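Local coordinates for adhesion and penetration protein autotransporter (Haemophilus influenzae, PDB 3SYJ) that promotes bacterial adherence to and invasion of host cells, self-associates between bacteria to drive aggregation, and is probably a serine protease, at residues N277-I282 and S349-S354; F369-N374 and S390-K395. All blocks are in the same frame, centred on the assembly; numbering follows the deposited sequence.

Interaction 1: N277-I282 and S349-S354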
ATOM      1  N   ASN A 277     -58.578 -33.700   5.880  1.00 20.18           N
ATOM      2  CA  ASN A 277     -58.260 -34.533   7.043  1.00 23.10           C
ATOM      3  C   ASN A 277     -58.883 -35.932   6.954  1.00 23.49           C
ATOM      4  O   ASN A 277     -59.380 -36.471   7.941  1.00 23.73           O
ATOM      5  CB  ASN A 277     -58.675 -33.845   8.352  1.00 16.06           C
ATOM      6  CG  ASN A 277     -57.850 -32.592   8.650  1.00 23.73           C
ATOM      7  OD1 ASN A 277     -56.668 -32.508   8.307  1.00 18.83           O
ATOM      8  ND2 ASN A 277     -58.475 -31.615   9.304  1.00 22.73           N
ATOM      9  N   GLY A 278     -58.846 -36.517   5.763  1.00 20.45           N
ATOM     10  CA  GLY A 278     -59.302 -37.881   5.576  1.00 19.51           C
ATOM     11  C   GLY A 278     -58.510 -38.882   6.397  1.00 21.03           C
ATOM     12  O   GLY A 278     -57.352 -38.654   6.732  1.00 20.53           O
ATOM     13  N   VAL A 279     -59.138 -40.002   6.727  1.00 23.09           N
ATOM     14  CA  VAL A 279     -58.475 -41.037   7.508  1.00 20.28           C
ATOM     15  C   VAL A 279     -58.770 -42.401   6.894  1.00 22.68           C
ATOM     16  O   VAL A 279     -59.918 -42.853   6.872  1.00 25.14           O
ATOM     17  CB  VAL A 279     -58.903 -41.004   8.998  1.00 23.26           C
ATOM     18  CG1 VAL A 279     -58.264 -42.156   9.765  1.00 25.10           C
ATOM     19  CG2 VAL A 279     -58.529 -39.669   9.638  1.00 19.68           C
ATOM     20  N   TYR A 280     -57.724 -43.041   6.380  1.00 18.69           N
ATOM     21  CA  TYR A 280     -57.862 -44.299   5.663  1.00 20.54           C
ATOM     22  C   TYR A 280     -57.127 -45.397   6.412  1.00 20.99           C
ATOM     23  O   TYR A 280     -56.064 -45.157   6.986  1.00 23.64           O
ATOM     24  CB  TYR A 280     -57.323 -44.143   4.235  1.00 17.40           C
ATOM     25  CG  TYR A 280     -57.908 -42.936   3.545  1.00 17.64           C
ATOM     26  CD1 TYR A 280     -59.103 -43.023   2.841  1.00 20.47           C
ATOM     27  CD2 TYR A 280     -57.290 -41.700   3.632  1.00 18.47           C
ATOM     28  CE1 TYR A 280     -59.657 -41.911   2.231  1.00 19.58           C
ATOM     29  CE2 TYR A 280     -57.843 -40.582   3.026  1.00 19.40           C
ATOM     30  CZ  TYR A 280     -59.024 -40.693   2.333  1.00 20.09           C
ATOM     31  OH  TYR A 280     -59.557 -39.573   1.734  1.00 22.42           O
ATOM     32  N   THR A 281     -57.705 -46.592   6.432  1.00 16.45           N
ATOM     33  CA  THR A 281     -57.064 -47.732   7.076  1.00 22.53           C
ATOM     34  C   THR A 281     -56.947 -48.871   6.072  1.00 25.06           C
ATOM     35  O   THR A 281     -57.927 -49.246   5.425  1.00 24.31           O
ATOM     36  CB  THR A 281     -57.838 -48.217   8.319  1.00 23.23           C
ATOM     37  OG1 THR A 281     -58.158 -47.100   9.157  1.00 24.22           O
ATOM     38  CG2 THR A 281     -57.003 -49.211   9.109  1.00 21.60           C
ATOM     39  N   ILE A 282     -55.742 -49.413   5.940  1.00 21.40           N
ATOM     40  CA  ILE A 282     -55.463 -50.401   4.910  1.00 22.04           C
ATOM     41  C   ILE A 282     -55.032 -51.725   5.514  1.00 22.17           C
ATOM     42  O   ILE A 282     -54.283 -51.768   6.491  1.00 20.72           O
ATOM     43  CB  ILE A 282     -54.372 -49.898   3.923  1.00 24.73           C
ATOM     44  CG1 ILE A 282     -54.219 -50.855   2.736  1.00 22.98           C
ATOM     45  CG2 ILE A 282     -53.037 -49.717   4.630  1.00 19.75           C
ATOM     46  CD1 ILE A 282     -53.415 -50.271   1.581  1.00 22.48           C
ATOM     47  N   SER A 349     -54.500 -39.064   6.504  1.00 15.42           N
ATOM     48  CA  SER A 349     -53.921 -40.132   7.310  1.00 17.09           C
ATOM     49  C   SER A 349     -54.096 -41.477   6.610  1.00 19.42           C
ATOM     50  O   SER A 349     -55.127 -41.742   5.985  1.00 18.26           O
ATOM     51  CB  SER A 349     -54.577 -40.182   8.697  1.00 20.25           C
ATOM     52  OG  SER A 349     -54.145 -39.104   9.516  1.00 20.15           O
ATOM     53  N   LEU A 350     -53.079 -42.323   6.707  1.00 16.10           N
ATOM     54  CA  LEU A 350     -53.173 -43.668   6.178  1.00 17.21           C
ATOM     55  C   LEU A 350     -52.612 -44.605   7.227  1.00 17.59           C
ATOM     56  O   LEU A 350     -51.454 -44.487   7.616  1.00 18.45           O
ATOM     57  CB  LEU A 350     -52.396 -43.792   4.864  1.00 18.07           C
ATOM     58  CG  LEU A 350     -52.318 -45.216   4.316  1.00 20.77           C
ATOM     59  CD1 LEU A 350     -53.730 -45.776   4.012  1.00 16.51           C
ATOM     60  CD2 LEU A 350     -51.390 -45.300   3.102  1.00 17.58           C
ATOM     61  N   ILE A 351     -53.440 -45.526   7.701  1.00 18.35           N
ATOM     62  CA  ILE A 351     -53.036 -46.388   8.802  1.00 21.97           C
ATOM     63  C   ILE A 351     -52.859 -47.793   8.291  1.00 16.94           C
ATOM     64  O   ILE A 351     -53.757 -48.345   7.659  1.00 18.40           O
ATOM     65  CB  ILE A 351     -54.070 -46.404   9.964  1.00 22.33           C
ATOM     66  CG1 ILE A 351     -54.091 -45.067  10.699  1.00 21.61           C
ATOM     67  CG2 ILE A 351     -53.758 -47.515  10.952  1.00 22.05           C
ATOM     68  CD1 ILE A 351     -55.009 -44.048  10.072  1.00 22.81           C
ATOM     69  N   PHE A 352     -51.694 -48.366   8.562  1.00 17.99           N
ATOM     70  CA  PHE A 352     -51.431 -49.749   8.198  1.00 21.91           C
ATOM     71  C   PHE A 352     -51.881 -50.698   9.324  1.00 23.44           C
ATOM     72  O   PHE A 352     -51.228 -50.812  10.370  1.00 21.08           O
ATOM     73  CB  PHE A 352     -49.945 -49.940   7.857  1.00 20.02           C
ATOM     74  CG  PHE A 352     -49.576 -49.504   6.456  1.00 23.86           C
ATOM     75  CD1 PHE A 352     -49.737 -48.187   6.052  1.00 16.62           C
ATOM     76  CD2 PHE A 352     -49.052 -50.415   5.548  1.00 19.55           C
ATOM     77  CE1 PHE A 352     -49.388 -47.791   4.764  1.00 22.43           C
ATOM     78  CE2 PHE A 352     -48.706 -50.023   4.262  1.00 19.62           C
ATOM     79  CZ  PHE A 352     -48.876 -48.710   3.868  1.00 12.42           C
ATOM     80  N   ALA A 353     -53.007 -51.371   9.102  1.00 23.13           N
ATOM     81  CA  ALA A 353     -53.519 -52.350  10.057  1.00 23.16           C
ATOM     82  C   ALA A 353     -52.842 -53.711   9.882  1.00 28.23           C
ATOM     83  O   ALA A 353     -52.901 -54.565  10.771  1.00 26.97           O
ATOM     84  CB  ALA A 353     -55.024 -52.480   9.927  1.00 19.81           C
ATOM     85  N   SER A 354     -52.202 -53.913   8.733  1.00 23.68           N
ATOM     86  CA  SER A 354     -51.433 -55.134   8.496  1.00 23.87           C
ATOM     87  C   SER A 354     -50.282 -54.837   7.555  1.00 25.35           C
ATOM     88  O   SER A 354     -50.267 -53.793   6.906  1.00 24.25           O
ATOM     89  CB  SER A 354     -52.314 -56.227   7.876  1.00 24.07           C
ATOM     90  OG  SER A 354     -52.553 -55.968   6.496  1.00 21.67           O
TER
HETATM   91  O   HOH W   1     -55.996 -37.068   8.574  1.00 19.68           O
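I282 and F352 meet on the inward side of two parallel strands, 279-282 and 349-352, whose axes come within 4.6 Å at an angle of 21°. Five backbone hydrogen bonds form the ladder. S349 N donates to G278 O, Y280 N to S349 O, I351 N to Y280 O, I282 N to I351 O and A353 N to I282 O. The first is the most bent, at 133° about the hydrogen, while I282 N reaches I351 O almost straight. Where the ladder begins, a water donates to G278 O and accepts from S349 OG, linking the serine hydroxyl to the carbonyl of G278, just before the strand.

The apolar contacts divide between the two faces. Inside, I282 CG2 sits over the centre of the F352 ring in a CH-pi contact, 3.9 Å from the centroid. With CG1 of I282 anti to the backbone N (chi1 -172°), CG2 takes the position between N and the carbonyl carbon. The same methyl also touches L350 CD1 at 4.0 Å, and L350 CD1 reaches back to Y280 CB. The Y280 ring brings its edge to the backbone, CD2 lying 3.2 Å from S349 O, while its hydroxyl is hydrogen-bonded to T273. On the other face, V279 CG1 meets I351 CD1 at 3.8 Å, and T281 CG2 touches both I351 CG2 and A353 CB.

This pairing belongs to the beta-helix of the passenger domain, near its N-terminal end. Strand 289-294 runs antiparallel along the far side of 279-285, and 369-373 continues the parallel order beyond 348-352. From strand 340-343, L340 packs on I282 and F342 on L350.

Interaction 2: F369-N374 and S390-K395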
ATOM      1  N   PHE A 369     -49.694 -36.080   3.986  1.00 15.76           N
ATOM      2  CA  PHE A 369     -50.190 -37.296   4.616  1.00 16.40           C
ATOM      3  C   PHE A 369     -49.311 -37.741   5.775  1.00 17.25           C
ATOM      4  O   PHE A 369     -48.096 -37.534   5.767  1.00 18.60           O
ATOM      5  CB  PHE A 369     -50.311 -38.436   3.599  1.00 15.20           C
ATOM      6  CG  PHE A 369     -51.592 -38.413   2.822  1.00 17.85           C
ATOM      7  CD1 PHE A 369     -51.749 -37.556   1.746  1.00 17.51           C
ATOM      8  CD2 PHE A 369     -52.646 -39.238   3.175  1.00 16.84           C
ATOM      9  CE1 PHE A 369     -52.938 -37.529   1.033  1.00 21.61           C
ATOM     10  CE2 PHE A 369     -53.840 -39.211   2.471  1.00 18.15           C
ATOM     11  CZ  PHE A 369     -53.988 -38.358   1.396  1.00 17.76           C
ATOM     12  N   THR A 370     -49.948 -38.354   6.765  1.00 15.21           N
ATOM     13  CA  THR A 370     -49.263 -39.040   7.849  1.00 14.01           C
ATOM     14  C   THR A 370     -49.556 -40.515   7.666  1.00 15.69           C
ATOM     15  O   THR A 370     -50.717 -40.919   7.625  1.00 18.14           O
ATOM     16  CB  THR A 370     -49.770 -38.583   9.233  1.00 16.27           C
ATOM     17  OG1 THR A 370     -49.567 -37.168   9.375  1.00 16.41           O
ATOM     18  CG2 THR A 370     -49.030 -39.317  10.350  1.00 15.09           C
ATOM     19  N   VAL A 371     -48.505 -41.313   7.521  1.00 15.70           N
ATOM     20  CA  VAL A 371     -48.666 -42.727   7.239  1.00 14.61           C
ATOM     21  C   VAL A 371     -48.042 -43.504   8.377  1.00 19.02           C
ATOM     22  O   VAL A 371     -46.846 -43.386   8.651  1.00 15.74           O
ATOM     23  CB  VAL A 371     -48.013 -43.105   5.906  1.00 15.30           C
ATOM     24  CG1 VAL A 371     -48.334 -44.534   5.549  1.00 14.42           C
ATOM     25  CG2 VAL A 371     -48.508 -42.171   4.810  1.00 15.84           C
ATOM     26  N   SER A 372     -48.864 -44.292   9.054  1.00 17.18           N
ATOM     27  CA  SER A 372     -48.467 -44.856  10.328  1.00 17.25           C
ATOM     28  C   SER A 372     -48.907 -46.303  10.496  1.00 17.89           C
ATOM     29  O   SER A 372     -50.016 -46.669  10.104  1.00 18.40           O
ATOM     30  CB  SER A 372     -49.056 -43.997  11.454  1.00 18.82           C
ATOM     31  OG  SER A 372     -49.116 -44.724  12.672  1.00 32.06           O
ATOM     32  N   PRO A 373     -48.040 -47.128  11.096  1.00 16.04           N
ATOM     33  CA  PRO A 373     -48.402 -48.501  11.457  1.00 22.04           C
ATOM     34  C   PRO A 373     -49.156 -48.500  12.772  1.00 22.46           C
ATOM     35  O   PRO A 373     -48.856 -47.660  13.612  1.00 22.21           O
ATOM     36  CB  PRO A 373     -47.044 -49.176  11.698  1.00 18.19           C
ATOM     37  CG  PRO A 373     -46.011 -48.085  11.645  1.00 21.04           C
ATOM     38  CD  PRO A 373     -46.699 -46.767  11.580  1.00 19.54           C
ATOM     39  N   ASN A 374     -50.093 -49.418  12.967  1.00 24.24           N
ATOM     40  CA  ASN A 374     -50.643 -49.621  14.303  1.00 25.62           C
ATOM     41  C   ASN A 374     -49.568 -50.185  15.212  1.00 28.40           C
ATOM     42  O   ASN A 374     -49.539 -49.904  16.412  1.00 27.11           O
ATOM     43  CB  ASN A 374     -51.828 -50.577  14.269  1.00 25.86           C
ATOM     44  CG  ASN A 374     -53.081 -49.915  13.775  1.00 27.67           C
ATOM     45  OD1 ASN A 374     -53.194 -48.682  13.801  1.00 29.13           O
ATOM     46  ND2 ASN A 374     -54.037 -50.717  13.319  1.00 24.62           N
ATOM     47  N   SER A 390     -45.995 -31.228  -1.524  1.00 21.04           N
ATOM     48  CA  SER A 390     -46.653 -32.134  -0.601  1.00 20.51           C
ATOM     49  C   SER A 390     -45.618 -32.792   0.283  1.00 19.98           C
ATOM     50  O   SER A 390     -44.499 -33.044  -0.158  1.00 19.97           O
ATOM     51  CB  SER A 390     -47.433 -33.200  -1.361  1.00 18.74           C
ATOM     52  OG  SER A 390     -48.445 -32.610  -2.151  1.00 21.03           O
ATOM     53  N   THR A 391     -45.977 -33.051   1.536  1.00 15.84           N
ATOM     54  CA  THR A 391     -45.093 -33.776   2.432  1.00 16.64           C
ATOM     55  C   THR A 391     -45.798 -35.017   2.955  1.00 18.67           C
ATOM     56  O   THR A 391     -46.936 -34.953   3.429  1.00 19.77           O
ATOM     57  CB  THR A 391     -44.602 -32.909   3.624  1.00 23.64           C
ATOM     58  OG1 THR A 391     -43.856 -31.781   3.142  1.00 20.99           O
ATOM     59  CG2 THR A 391     -43.712 -33.726   4.547  1.00 15.91           C
ATOM     60  N   VAL A 392     -45.123 -36.153   2.847  1.00 14.20           N
ATOM     61  CA  VAL A 392     -45.671 -37.397   3.344  1.00 16.17           C
ATOM     62  C   VAL A 392     -44.793 -37.898   4.473  1.00 18.80           C
ATOM     63  O   VAL A 392     -43.658 -38.306   4.250  1.00 17.45           O
ATOM     64  CB  VAL A 392     -45.795 -38.471   2.237  1.00 15.68           C
ATOM     65  CG1 VAL A 392     -46.205 -39.809   2.840  1.00 15.18           C
ATOM     66  CG2 VAL A 392     -46.809 -38.043   1.195  1.00 13.86           C
ATOM     67  N   THR A 393     -45.321 -37.830   5.692  1.00 20.71           N
ATOM     68  CA  THR A 393     -44.620 -38.348   6.853  1.00 18.35           C
ATOM     69  C   THR A 393     -44.759 -39.868   6.885  1.00 18.37           C
ATOM     70  O   THR A 393     -45.848 -40.394   7.113  1.00 21.43           O
ATOM     71  CB  THR A 393     -45.160 -37.721   8.131  1.00 18.65           C
ATOM     72  OG1 THR A 393     -45.117 -36.294   8.006  1.00 19.42           O
ATOM     73  CG2 THR A 393     -44.317 -38.143   9.327  1.00 20.22           C
ATOM     74  N   TRP A 394     -43.652 -40.562   6.636  1.00 15.14           N
ATOM     75  CA  TRP A 394     -43.666 -41.999   6.388  1.00 18.83           C
ATOM     76  C   TRP A 394     -43.107 -42.749   7.587  1.00 19.98           C
ATOM     77  O   TRP A 394     -41.900 -42.767   7.803  1.00 19.80           O
ATOM     78  CB  TRP A 394     -42.835 -42.310   5.136  1.00 17.58           C
ATOM     79  CG  TRP A 394     -42.973 -43.718   4.622  1.00 15.49           C
ATOM     80  CD1 TRP A 394     -42.093 -44.745   4.802  1.00 18.02           C
ATOM     81  CD2 TRP A 394     -44.051 -44.249   3.837  1.00 15.45           C
ATOM     82  NE1 TRP A 394     -42.557 -45.880   4.184  1.00 16.34           N
ATOM     83  CE2 TRP A 394     -43.761 -45.603   3.589  1.00 16.40           C
ATOM     84  CE3 TRP A 394     -45.237 -43.711   3.328  1.00 13.76           C
ATOM     85  CZ2 TRP A 394     -44.611 -46.428   2.855  1.00 14.00           C
ATOM     86  CZ3 TRP A 394     -46.080 -44.529   2.605  1.00 12.46           C
ATOM     87  CH2 TRP A 394     -45.763 -45.875   2.377  1.00 15.19           C
ATOM     88  N   LYS A 395     -43.985 -43.364   8.373  1.00 21.70           N
ATOM     89  CA  LYS A 395     -43.559 -43.988   9.625  1.00 21.59           C
ATOM     90  C   LYS A 395     -43.556 -45.511   9.541  1.00 20.61           C
ATOM     91  O   LYS A 395     -43.554 -46.205  10.557  1.00 21.84           O
ATOM     92  CB  LYS A 395     -44.443 -43.514  10.778  1.00 17.20           C
ATOM     93  CG  LYS A 395     -44.309 -42.025  11.046  1.00 21.35           C
ATOM     94  CD  LYS A 395     -45.288 -41.529  12.104  1.00 18.15           C
ATOM     95  CE  LYS A 395     -45.102 -40.035  12.338  1.00 22.39           C
ATOM     96  NZ  LYS A 395     -46.188 -39.430  13.165  1.00 21.23           N
TER
HETATM   97  O   HOH W   2     -46.901 -34.966   6.560  1.00 20.80           O
HETATM   98  O   HOH W   3     -47.228 -36.135  10.005  1.00 22.59           O
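Parallel strand pairing joins F369-P373 to T391-W394 in the wall of the beta-helix, with V371 reaching across to V392 and W394. Four backbone hydrogen bonds hold the register: F369 N to T391 O, T393 N to F369 O, V371 N to T393 O and K395 N to V371 O. Inside the solenoid, V371 splits its two methyls. CG1, anti to the backbone N (chi1 -173°), comes obliquely to W394 CZ3 at 3.7 Å, and CG2 touches V392 CG1 at 3.8 Å. F365, from strand 363-366, packs against V392, W394 and F369.

Stacking of parallel strands from successive turns, with apolar side chains turned inward, is characteristic of the right-handed parallel beta-helix of autotransporter passenger domains; here T370 and T393 face outward and pair through water. One water lies 2.6 Å from T370 OG1 and 2.9 Å from T393 OG1, and another donates to F369 O while bonding T393 OG1. T370 OG1 is also bonded to Q347. The extended K395 side chain runs back over this face, bringing NZ 4.0 Å from T370 CG2. At the far end CG and CD of P373 touch the K395 carbonyl, CG 3.3 Å from K395 O.

Overall arrangement
Interactions 1 and 2 are two strand pairings in the same wall, their centres about 9 Å apart, and they come in series along the chain. Strands 348-352 and 369-373 are direct neighbours, so the order across this wall is 279-285, 348-352, 369-373, 391-394. L350 N to T370 O and F352 N to S372 O are probable hydrogen bonds between the two contacts, and F352 CE1 packs on V371 CG1, so that side chains of the two contacts also meet on the inner face. Strands 340-343, 363-366 and 384-386 form a second parallel wall. Together these coils begin the long beta-helix of the adhesin, away from the predicted protease active site.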